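Local structure of L-lactate dehydrogenase (Trichomonas vaginalis, 4UUL) at residues Y36-D41 with K78-A83; Q159-Y164 with H227-I232; A192-A197 with D219-K224. The protein probably catalyses the NAD-dependent interconversion of pyruvate and L-lactate, as a member of the lactate/malate dehydrogenase superfamily. The protein carries 1 engineered substitution. All coordinates share one frame; numbering follows the deposited sequence. Where two conformers were deposited one is given.

Contact 1 of 3, residues Y36-D41 with K78-A83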
loop_
_atom_site.group_PDB
_atom_site.type_symbol
_atom_site.label_atom_id
_atom_site.label_comp_id
_atom_site.label_asym_id
_atom_site.label_seq_id
_atom_site.Cartn_x
_atom_site.Cartn_y
_atom_site.Cartn_z
ATOM N N TYR B 36 -0.186 12.610 11.608
ATOM C CA TYR B 36 -1.573 12.768 12.001
ATOM C C TYR B 36 -2.364 13.019 10.703
ATOM O O TYR B 36 -2.055 13.973 9.980
ATOM C CB TYR B 36 -1.784 13.927 12.997
ATOM C CG TYR B 36 -3.208 14.043 13.459
ATOM C CD1 TYR B 36 -4.170 14.629 12.644
ATOM C CD2 TYR B 36 -3.587 13.641 14.728
ATOM C CE1 TYR B 36 -5.471 14.789 13.059
ATOM C CE2 TYR B 36 -4.894 13.801 15.163
ATOM C CZ TYR B 36 -5.838 14.357 14.307
ATOM O OH TYR B 36 -7.135 14.503 14.733
ATOM N N LEU B 37 -3.287 12.109 10.355
ATOM C CA LEU B 37 -3.971 12.147 9.042
ATOM C C LEU B 37 -5.277 12.906 9.141
ATOM O O LEU B 37 -6.121 12.612 9.961
ATOM C CB LEU B 37 -4.216 10.730 8.520
ATOM C CG LEU B 37 -2.955 9.893 8.275
ATOM C CD1 LEU B 37 -3.358 8.526 7.826
ATOM C CD2 LEU B 37 -2.101 10.566 7.289
ATOM N N HIS B 38 -5.424 13.882 8.261
ATOM C CA HIS B 38 -6.709 14.569 8.039
ATOM C C HIS B 38 -7.304 13.964 6.776
ATOM O O HIS B 38 -6.687 14.014 5.711
ATOM C CB HIS B 38 -6.491 16.049 7.856
ATOM C CG HIS B 38 -5.911 16.743 9.043
ATOM N ND1 HIS B 38 -6.567 17.762 9.694
ATOM C CD2 HIS B 38 -4.711 16.630 9.664
ATOM C CE1 HIS B 38 -5.810 18.224 10.677
ATOM N NE2 HIS B 38 -4.687 17.539 10.699
ATOM N N LEU B 39 -8.462 13.315 6.927
ATOM C CA LEU B 39 -9.060 12.504 5.875
ATOM C C LEU B 39 -10.394 13.116 5.500
ATOM O O LEU B 39 -11.364 13.045 6.269
ATOM C CB LEU B 39 -9.219 11.061 6.366
ATOM C CG LEU B 39 -7.921 10.417 6.840
ATOM C CD1 LEU B 39 -8.196 9.105 7.516
ATOM C CD2 LEU B 39 -7.000 10.155 5.664
ATOM N N LEU B 40 -10.449 13.782 4.336
ATOM C CA LEU B 40 -11.606 14.535 3.907
ATOM C C LEU B 40 -12.345 13.826 2.802
ATOM O O LEU B 40 -11.737 13.348 1.839
ATOM C CB LEU B 40 -11.183 15.930 3.430
ATOM C CG LEU B 40 -12.254 16.858 2.873
ATOM C CD1 LEU B 40 -13.275 17.237 3.942
ATOM C CD2 LEU B 40 -11.639 18.111 2.226
ATOM N N ASP B 41 -13.675 13.763 2.926
ATOM C CA ASP B 41 -14.517 13.293 1.823
ATOM C C ASP B 41 -15.922 13.880 2.002
ATOM O O ASP B 41 -16.108 14.739 2.850
ATOM C CB ASP B 41 -14.461 11.760 1.666
ATOM C CG ASP B 41 -14.545 11.286 0.228
ATOM O OD1 ASP B 41 -15.331 11.866 -0.543
ATOM O OD2 ASP B 41 -13.782 10.351 -0.134
ATOM N N LYS B 78 -6.939 22.442 8.877
ATOM C CA LYS B 78 -6.368 23.168 10.011
ATOM C C LYS B 78 -4.945 22.719 10.345
ATOM O O LYS B 78 -4.700 21.579 10.725
ATOM C CB LYS B 78 -7.264 23.085 11.238
ATOM C CG LYS B 78 -6.768 23.951 12.365
ATOM C CD LYS B 78 -7.781 23.987 13.504
ATOM C CE LYS B 78 -7.276 24.821 14.682
ATOM N NZ LYS B 78 -8.285 24.954 15.787
ATOM N N ASP B 79 -4.015 23.638 10.193
ATOM C CA ASP B 79 -2.625 23.492 10.601
ATOM C C ASP B 79 -1.934 22.316 9.917
ATOM O O ASP B 79 -0.978 21.744 10.477
ATOM C CB ASP B 79 -2.490 23.423 12.127
ATOM C CG ASP B 79 -2.990 24.689 12.826
ATOM O OD1 ASP B 79 -2.901 25.774 12.232
ATOM O OD2 ASP B 79 -3.453 24.601 13.967
ATOM N N ILE B 80 -2.323 22.007 8.687
ATOM C CA ILE B 80 -1.650 20.945 7.956
ATOM C C ILE B 80 -0.258 21.341 7.479
ATOM O O ILE B 80 -0.024 22.498 7.131
ATOM C CB ILE B 80 -2.517 20.359 6.826
ATOM C CG1 ILE B 80 -2.857 21.426 5.773
ATOM C CG2 ILE B 80 -3.764 19.704 7.430
ATOM C CD1 ILE B 80 -3.430 20.833 4.525
ATOM N N ASP B 81 0.639 20.354 7.412
ATOM C CA ASP B 81 2.000 20.475 6.879
ATOM C C ASP B 81 2.103 20.113 5.382
ATOM O O ASP B 81 2.925 20.636 4.660
ATOM C CB ASP B 81 2.935 19.553 7.651
ATOM C CG ASP B 81 3.089 19.996 9.095
ATOM O OD1 ASP B 81 3.760 21.012 9.336
ATOM O OD2 ASP B 81 2.531 19.331 9.964
ATOM N N CYS B 82 1.274 19.188 4.944
ATOM C CA CYS B 82 1.221 18.844 3.521
ATOM C C CYS B 82 -0.173 18.307 3.136
ATOM O O CYS B 82 -0.965 17.941 4.018
ATOM C CB CYS B 82 2.363 17.921 3.063
ATOM S SG CYS B 82 2.252 16.247 3.700
ATOM N N ALA B 83 -0.462 18.296 1.834
ATOM C CA ALA B 83 -1.730 17.872 1.352
ATOM C C ALA B 83 -1.580 17.134 0.057
ATOM O O ALA B 83 -0.840 17.522 -0.851
ATOM C CB ALA B 83 -2.635 19.095 1.099
#

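Contact 2 of 3, residues Q159-Y164 with H227-I232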
loop_
_atom_site.group_PDB
_atom_site.type_symbol
_atom_site.label_atom_id
_atom_site.label_comp_id
_atom_site.label_asym_id
_atom_site.label_seq_id
_atom_site.Cartn_x
_atom_site.Cartn_y
_atom_site.Cartn_z
ATOM N N GLN B 159 6.276 9.709 -15.694
ATOM C CA GLN B 159 7.699 9.446 -15.746
ATOM C C GLN B 159 8.003 7.974 -15.464
ATOM O O GLN B 159 8.787 7.348 -16.170
ATOM C CB GLN B 159 8.483 10.351 -14.777
ATOM C CG GLN B 159 9.950 10.022 -14.802
ATOM C CD GLN B 159 10.819 10.980 -14.019
ATOM O OE1 GLN B 159 10.737 12.183 -14.254
ATOM N NE2 GLN B 159 11.721 10.480 -13.207
ATOM N N ASN B 160 7.403 7.423 -14.421
ATOM C CA ASN B 160 7.613 6.030 -14.054
ATOM C C ASN B 160 7.172 5.110 -15.182
ATOM O O ASN B 160 7.881 4.134 -15.495
ATOM C CB ASN B 160 6.949 5.690 -12.714
ATOM C CG ASN B 160 7.688 6.291 -11.551
ATOM O OD1 ASN B 160 8.890 6.550 -11.617
ATOM N ND2 ASN B 160 6.989 6.466 -10.457
ATOM N N ARG B 161 6.021 5.393 -15.783
ATOM C CA ARG B 161 5.569 4.618 -16.921
ATOM C C ARG B 161 6.605 4.629 -18.026
ATOM O O ARG B 161 6.870 3.606 -18.681
ATOM C CB ARG B 161 4.252 5.119 -17.482
ATOM C CG ARG B 161 3.078 4.780 -16.638
ATOM C CD ARG B 161 1.839 5.474 -17.079
ATOM N NE ARG B 161 0.658 5.017 -16.371
ATOM C CZ ARG B 161 -0.474 5.678 -16.292
ATOM N NH1 ARG B 161 -0.559 6.920 -16.820
ATOM N NH2 ARG B 161 -1.454 5.123 -15.634
ATOM N N ALA B 162 7.138 5.818 -18.308
ATOM C CA ALA B 162 8.093 5.964 -19.397
ATOM C C ALA B 162 9.385 5.229 -19.127
ATOM O O ALA B 162 9.942 4.577 -20.022
ATOM C CB ALA B 162 8.369 7.441 -19.640
ATOM N N TYR B 163 9.851 5.270 -17.877
ATOM C CA TYR B 163 11.060 4.524 -17.547
ATOM C C TYR B 163 10.893 3.022 -17.743
ATOM O O TYR B 163 11.779 2.373 -18.302
ATOM C CB TYR B 163 11.514 4.801 -16.097
ATOM C CG TYR B 163 12.545 5.910 -15.968
ATOM C CD1 TYR B 163 13.903 5.649 -16.043
ATOM C CD2 TYR B 163 12.158 7.236 -15.770
ATOM C CE1 TYR B 163 14.828 6.670 -15.934
ATOM C CE2 TYR B 163 13.065 8.271 -15.649
ATOM C CZ TYR B 163 14.418 7.967 -15.724
ATOM O OH TYR B 163 15.359 8.963 -15.616
ATOM N N TYR B 164 9.789 2.481 -17.278
ATOM C CA TYR B 164 9.638 1.047 -17.430
ATOM C C TYR B 164 9.550 0.665 -18.907
ATOM O O TYR B 164 10.165 -0.306 -19.353
ATOM C CB TYR B 164 8.423 0.585 -16.650
ATOM C CG TYR B 164 8.512 -0.939 -16.459
ATOM C CD1 TYR B 164 8.031 -1.795 -17.430
ATOM C CD2 TYR B 164 9.107 -1.507 -15.292
ATOM C CE1 TYR B 164 8.100 -3.176 -17.312
ATOM C CE2 TYR B 164 9.198 -2.905 -15.143
ATOM C CZ TYR B 164 8.703 -3.722 -16.143
ATOM O OH TYR B 164 8.785 -5.060 -15.968
ATOM N N HIS B 227 -1.894 6.041 -23.756
ATOM C CA HIS B 227 -3.086 5.222 -23.699
ATOM C C HIS B 227 -3.034 4.182 -22.586
ATOM O O HIS B 227 -3.959 3.372 -22.397
ATOM C CB HIS B 227 -3.263 4.530 -25.033
ATOM C CG HIS B 227 -3.690 5.460 -26.126
ATOM N ND1 HIS B 227 -2.798 6.062 -26.993
ATOM C CD2 HIS B 227 -4.917 5.921 -26.471
ATOM C CE1 HIS B 227 -3.461 6.832 -27.838
ATOM N NE2 HIS B 227 -4.748 6.763 -27.544
ATOM N N ARG B 228 -1.953 4.195 -21.823
ATOM C CA ARG B 228 -1.722 3.189 -20.815
ATOM C C ARG B 228 -2.838 3.053 -19.714
ATOM O O ARG B 228 -3.247 1.945 -19.285
ATOM C CB ARG B 228 -0.434 3.572 -20.106
ATOM C CG ARG B 228 -0.085 2.616 -19.053
ATOM C CD ARG B 228 0.282 1.249 -19.615
ATOM N NE ARG B 228 1.063 0.489 -18.627
ATOM C CZ ARG B 228 1.657 -0.676 -18.833
ATOM N NH1 ARG B 228 1.551 -1.334 -19.979
ATOM N NH2 ARG B 228 2.342 -1.202 -17.846
ATOM N N ALA B 229 -3.271 4.198 -19.224
ATOM C CA ALA B 229 -4.363 4.284 -18.267
ATOM C C ALA B 229 -5.616 3.561 -18.766
ATOM O O ALA B 229 -6.320 2.895 -17.986
ATOM C CB ALA B 229 -4.678 5.751 -17.984
ATOM N N TRP B 230 -5.919 3.706 -20.049
ATOM C CA TRP B 230 -7.138 3.132 -20.584
ATOM C C TRP B 230 -7.016 1.596 -20.618
ATOM O O TRP B 230 -7.957 0.854 -20.326
ATOM C CB TRP B 230 -7.384 3.735 -21.966
ATOM C CG TRP B 230 -8.511 3.133 -22.665
ATOM C CD1 TRP B 230 -9.807 3.535 -22.637
ATOM C CD2 TRP B 230 -8.459 1.982 -23.500
ATOM N NE1 TRP B 230 -10.569 2.703 -23.417
ATOM C CE2 TRP B 230 -9.760 1.740 -23.958
ATOM C CE3 TRP B 230 -7.427 1.133 -23.913
ATOM C CZ2 TRP B 230 -10.061 0.686 -24.799
ATOM C CZ3 TRP B 230 -7.727 0.089 -24.751
ATOM C CH2 TRP B 230 -9.024 -0.135 -25.178
ATOM N N ASP B 231 -5.813 1.130 -20.927
ATOM C CA ASP B 231 -5.522 -0.288 -21.002
ATOM C C ASP B 231 -5.686 -0.942 -19.594
ATOM O O ASP B 231 -6.212 -2.067 -19.456
ATOM C CB ASP B 231 -4.100 -0.406 -21.556
ATOM C CG ASP B 231 -3.866 -1.655 -22.335
ATOM O OD1 ASP B 231 -4.825 -2.421 -22.550
ATOM O OD2 ASP B 231 -2.698 -1.879 -22.738
ATOM N N ILE B 232 -5.264 -0.255 -18.548
ATOM C CA ILE B 232 -5.481 -0.784 -17.209
ATOM C C ILE B 232 -6.956 -0.795 -16.825
ATOM O O ILE B 232 -7.448 -1.773 -16.262
ATOM C CB ILE B 232 -4.631 -0.010 -16.211
ATOM C CG1 ILE B 232 -3.182 -0.410 -16.394
ATOM C CG2 ILE B 232 -5.059 -0.288 -14.776
ATOM C CD1 ILE B 232 -2.233 0.551 -15.769
#

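Contact 3 of 3, residues A192-A197 with D219-K224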
loop_
_atom_site.group_PDB
_atom_site.type_symbol
_atom_site.label_atom_id
_atom_site.label_comp_id
_atom_site.label_asym_id
_atom_site.label_seq_id
_atom_site.Cartn_x
_atom_site.Cartn_y
_atom_site.Cartn_z
ATOM N N ALA B 192 6.639 13.554 -23.571
ATOM C CA ALA B 192 7.440 12.447 -23.019
ATOM C C ALA B 192 8.764 12.483 -23.809
ATOM O O ALA B 192 8.872 11.979 -24.940
ATOM C CB ALA B 192 6.690 11.125 -23.173
ATOM N N ASP B 193 9.740 13.131 -23.223
ATOM C CA ASP B 193 10.995 13.463 -23.875
ATOM C C ASP B 193 12.071 12.419 -23.610
ATOM O O ASP B 193 12.438 12.166 -22.440
ATOM C CB ASP B 193 11.451 14.806 -23.321
ATOM C CG ASP B 193 12.800 15.289 -23.858
ATOM O OD1 ASP B 193 13.201 14.879 -24.959
ATOM O OD2 ASP B 193 13.424 16.117 -23.150
ATOM N N LEU B 194 12.532 11.786 -24.673
ATOM C CA LEU B 194 13.635 10.860 -24.645
ATOM C C LEU B 194 14.911 11.449 -25.177
ATOM O O LEU B 194 15.908 10.723 -25.266
ATOM C CB LEU B 194 13.283 9.598 -25.431
ATOM C CG LEU B 194 12.079 8.810 -24.919
ATOM C CD1 LEU B 194 11.875 7.504 -25.719
ATOM C CD2 LEU B 194 12.119 8.555 -23.384
ATOM N N THR B 195 14.899 12.706 -25.600
ATOM C CA THR B 195 16.075 13.284 -26.292
ATOM C C THR B 195 17.286 13.555 -25.409
ATOM O O THR B 195 18.379 13.747 -25.939
ATOM C CB THR B 195 15.732 14.543 -27.087
ATOM O OG1 THR B 195 15.429 15.599 -26.201
ATOM C CG2 THR B 195 14.579 14.302 -28.014
ATOM N N GLN B 196 17.103 13.564 -24.082
ATOM C CA GLN B 196 18.221 13.681 -23.153
ATOM C C GLN B 196 18.699 12.319 -22.679
ATOM O O GLN B 196 19.783 12.205 -22.120
ATOM C CB GLN B 196 17.845 14.429 -21.883
ATOM C CG GLN B 196 16.743 15.478 -22.012
ATOM C CD GLN B 196 17.134 16.682 -22.846
ATOM O OE1 GLN B 196 18.339 17.057 -22.979
ATOM N NE2 GLN B 196 16.121 17.356 -23.356
ATOM N N ALA B 197 17.899 11.285 -22.896
ATOM C CA ALA B 197 18.057 10.072 -22.113
ATOM C C ALA B 197 19.258 9.233 -22.536
ATOM O O ALA B 197 19.600 9.123 -23.730
ATOM C CB ALA B 197 16.806 9.239 -22.204
ATOM N N ASP B 219 6.807 8.299 -32.247
ATOM C CA ASP B 219 5.417 7.968 -32.485
ATOM C C ASP B 219 4.874 6.870 -31.555
ATOM O O ASP B 219 4.006 7.131 -30.706
ATOM C CB ASP B 219 5.209 7.565 -33.932
ATOM C CG ASP B 219 3.752 7.456 -34.269
ATOM O OD1 ASP B 219 3.105 8.521 -34.412
ATOM O OD2 ASP B 219 3.240 6.315 -34.342
ATOM N N THR B 220 5.378 5.650 -31.702
ATOM C CA THR B 220 4.889 4.520 -30.918
ATOM C C THR B 220 4.993 4.751 -29.407
ATOM O O THR B 220 4.053 4.436 -28.655
ATOM C CB THR B 220 5.702 3.257 -31.199
ATOM O OG1 THR B 220 5.669 2.965 -32.597
ATOM C CG2 THR B 220 5.146 2.072 -30.400
ATOM N N PHE B 221 6.139 5.251 -28.956
ATOM C CA PHE B 221 6.399 5.370 -27.532
ATOM C C PHE B 221 5.318 6.240 -26.877
ATOM O O PHE B 221 4.692 5.810 -25.916
ATOM C CB PHE B 221 7.809 5.897 -27.316
ATOM C CG PHE B 221 8.064 6.398 -25.949
ATOM C CD1 PHE B 221 8.270 5.533 -24.896
ATOM C CD2 PHE B 221 8.152 7.746 -25.736
ATOM C CE1 PHE B 221 8.502 6.048 -23.619
ATOM C CE2 PHE B 221 8.408 8.243 -24.509
ATOM C CZ PHE B 221 8.548 7.414 -23.447
ATOM N N PHE B 222 5.029 7.416 -27.424
ATOM C CA PHE B 222 4.011 8.278 -26.782
ATOM C C PHE B 222 2.623 7.656 -26.843
ATOM O O PHE B 222 1.782 7.843 -25.934
ATOM C CB PHE B 222 3.976 9.687 -27.391
ATOM C CG PHE B 222 3.007 10.631 -26.702
ATOM C CD1 PHE B 222 3.265 11.102 -25.431
ATOM C CD2 PHE B 222 1.839 11.038 -27.331
ATOM C CE1 PHE B 222 2.395 11.974 -24.803
ATOM C CE2 PHE B 222 0.972 11.908 -26.704
ATOM C CZ PHE B 222 1.253 12.369 -25.431
ATOM N N LYS B 223 2.355 6.899 -27.896
ATOM C CA LYS B 223 1.072 6.222 -27.986
ATOM C C LYS B 223 0.930 5.209 -26.861
ATOM O O LYS B 223 -0.137 5.099 -26.259
ATOM C CB LYS B 223 0.916 5.534 -29.328
ATOM C CG LYS B 223 0.632 6.521 -30.446
ATOM C CD LYS B 223 0.489 5.806 -31.759
ATOM C CE LYS B 223 0.243 6.770 -32.894
ATOM N NZ LYS B 223 0.188 6.025 -34.171
ATOM N N LYS B 224 1.993 4.465 -26.583
ATOM C CA LYS B 224 1.933 3.473 -25.521
ATOM C C LYS B 224 1.710 4.171 -24.194
ATOM O O LYS B 224 0.823 3.767 -23.426
ATOM C CB LYS B 224 3.222 2.665 -25.471
ATOM C CG LYS B 224 3.384 1.751 -26.666
ATOM C CD LYS B 224 4.739 1.062 -26.678
ATOM C CE LYS B 224 4.651 -0.381 -26.258
ATOM N NZ LYS B 224 5.962 -1.075 -26.501
#

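Contact 1 of 3, residues Y36-D41 with K78-A83
His38 and Ile80 meet as ring and methyl. Ile80 CG2 sits almost squarely over the imidazole of His38, 3.9 Å from the ring centroid and 5° off the ring normal, a clean CH-pi contact. All five ring atoms therefore lie at similar range from this methyl, CD2 being the nearest at 3.9 Å. CG1 of Ile80 lies between the backbone N and the carbonyl carbon (chi1 62°), which leaves CG2 as the branch that reaches the ring. His38 swings CG beside its own backbone N, opposite the carbonyl carbon (chi1 -63°), and the imidazole extends toward the 78-83 turn. There His38 CE1 comes within 3.5 Å of Lys78 O, approached obliquely. On the ring's other face lies Tyr36, two residues back along the strand, with CE1 3.6 Å above the plane of His38 and offset toward the rim. The sandwiched ring is further fixed by hydrogen bonds at both nitrogens, ND1 with Ala75 O and NE2 with His6 ND1, so its rotation is set by polar as well as apolar partners. The contact joins the middle of strand 35-40 to the connection from helix 73-77 to strand 82-85; in the parallel sheet strand 5-10 lies between the two strands. This is the Rossmann fold, whose strand 35-40 leads to Asp41, a residue that binds NADH in other crystals of this protein.

Contact 2 of 3, residues Q159-Y164 with H227-I232
Arg161 lays its side chain against the start of the segment 227-232, over Arg228 and Ala229. From CB, which points toward the partner helix, the chain turns to put CG beside the backbone N (chi1 -74°) and then runs extended from CG to NE, bringing the guanidinium to the partner helix. CD is the first atom to touch, 4.0 Å from Arg228 CG. NE comes closer to the same methylene, Arg228 CG, at 3.7 Å, while also forming a salt bridge with Asp58 of the second subunit. The two helices, 156-170 and 214-236, belong to the alpha/beta C-terminal domain of the lactate/malate dehydrogenase fold, and Arg161 lies close to the active site, its side chain about 7 Å from that of His186, the predicted proton acceptor. At CZ the guanidinium passes 4.1 Å from Arg228 CG. One of its faces looks onto the partner helix, with Ala229 N 4.0 Å above the plane and offset toward the rim. NH2, at the tip, rests 4.0 Å from Ala229 CB. The Arg228 chain bends at chi2 (67°), and its guanidinium plane stands 80° from that of Arg161, with NE of Arg161 and NE of Arg228 5.1 Å apart. Acidic groups of the second subunit pair with both: Asp58 accepts from Arg161 NE and Arg228 NH2, and Arg228 NH2 also reaches Glu57 of that subunit.

Contact 3 of 3, residues A192-A197 with D219-K224
Phe221 and Leu194 approach from opposite directions, methyl to ring face, where the edge strand 191-193 of an antiparallel sheet and the turn after it pack on helix 214-236 in the alpha/beta C-terminal domain. Leu194 CD1 stands over the middle of the Phe221 ring, 3.8 Å from its centroid and 12° off the normal, a CH-pi contact. The other methyl lies on the same side of the ring but just outside its rim, Leu194 CD2 3.7 Å from Phe221 CZ, so the branched end of the leucine spans the ring from its centre outward. Phe221 is aimed at the strand by placing CG opposite its backbone N (chi1 165°). Ala192 fills the angle between the two phenylalanines: its CB is 3.6 Å from Phe221 CE2, met obliquely, and lies near the plane of the Phe222 ring, at the edge, 4.1 Å from Phe222 CD1. The two rings thus offer the same methyl different aspects. Helix 156-170 adds Ala162 and Val166 beside Phe221. Asp193, between the two contacting residues, points away and organises the turn instead. Its OD1 forms an Asx turn by accepting from Thr195 N, which comes from above the carboxylate plane, and takes a second bond from Thr195 OG1 through its syn lone pair. Asp193 OD2 is held by Trp183 NE1 and, on its syn side, by Gln196 NE2 at 3.0 Å, in a nearly straight bond of 171°.

In the fold
Contact 1 belongs to the NAD-binding domain, on the opposite side of the chain's centre from the other two, its centre about 29 Å from that of contact 2 and about 37 Å from that of contact 3. Contacts 2 and 3 share helix 214-236 in the C-terminal domain and touch directly, Ala162 CB lying 3.8 Å from Phe221 CZ; 192-197 and 219-224 both fall within the chain span between the segments of contact 2. Contacts 1 and 3 are buried and use methyls over aromatic rings, although the ring of contact 1 is polar and hydrogen-bonded. Contact 2, only partly buried, is made by arginines whose charges are answered across the subunit interface.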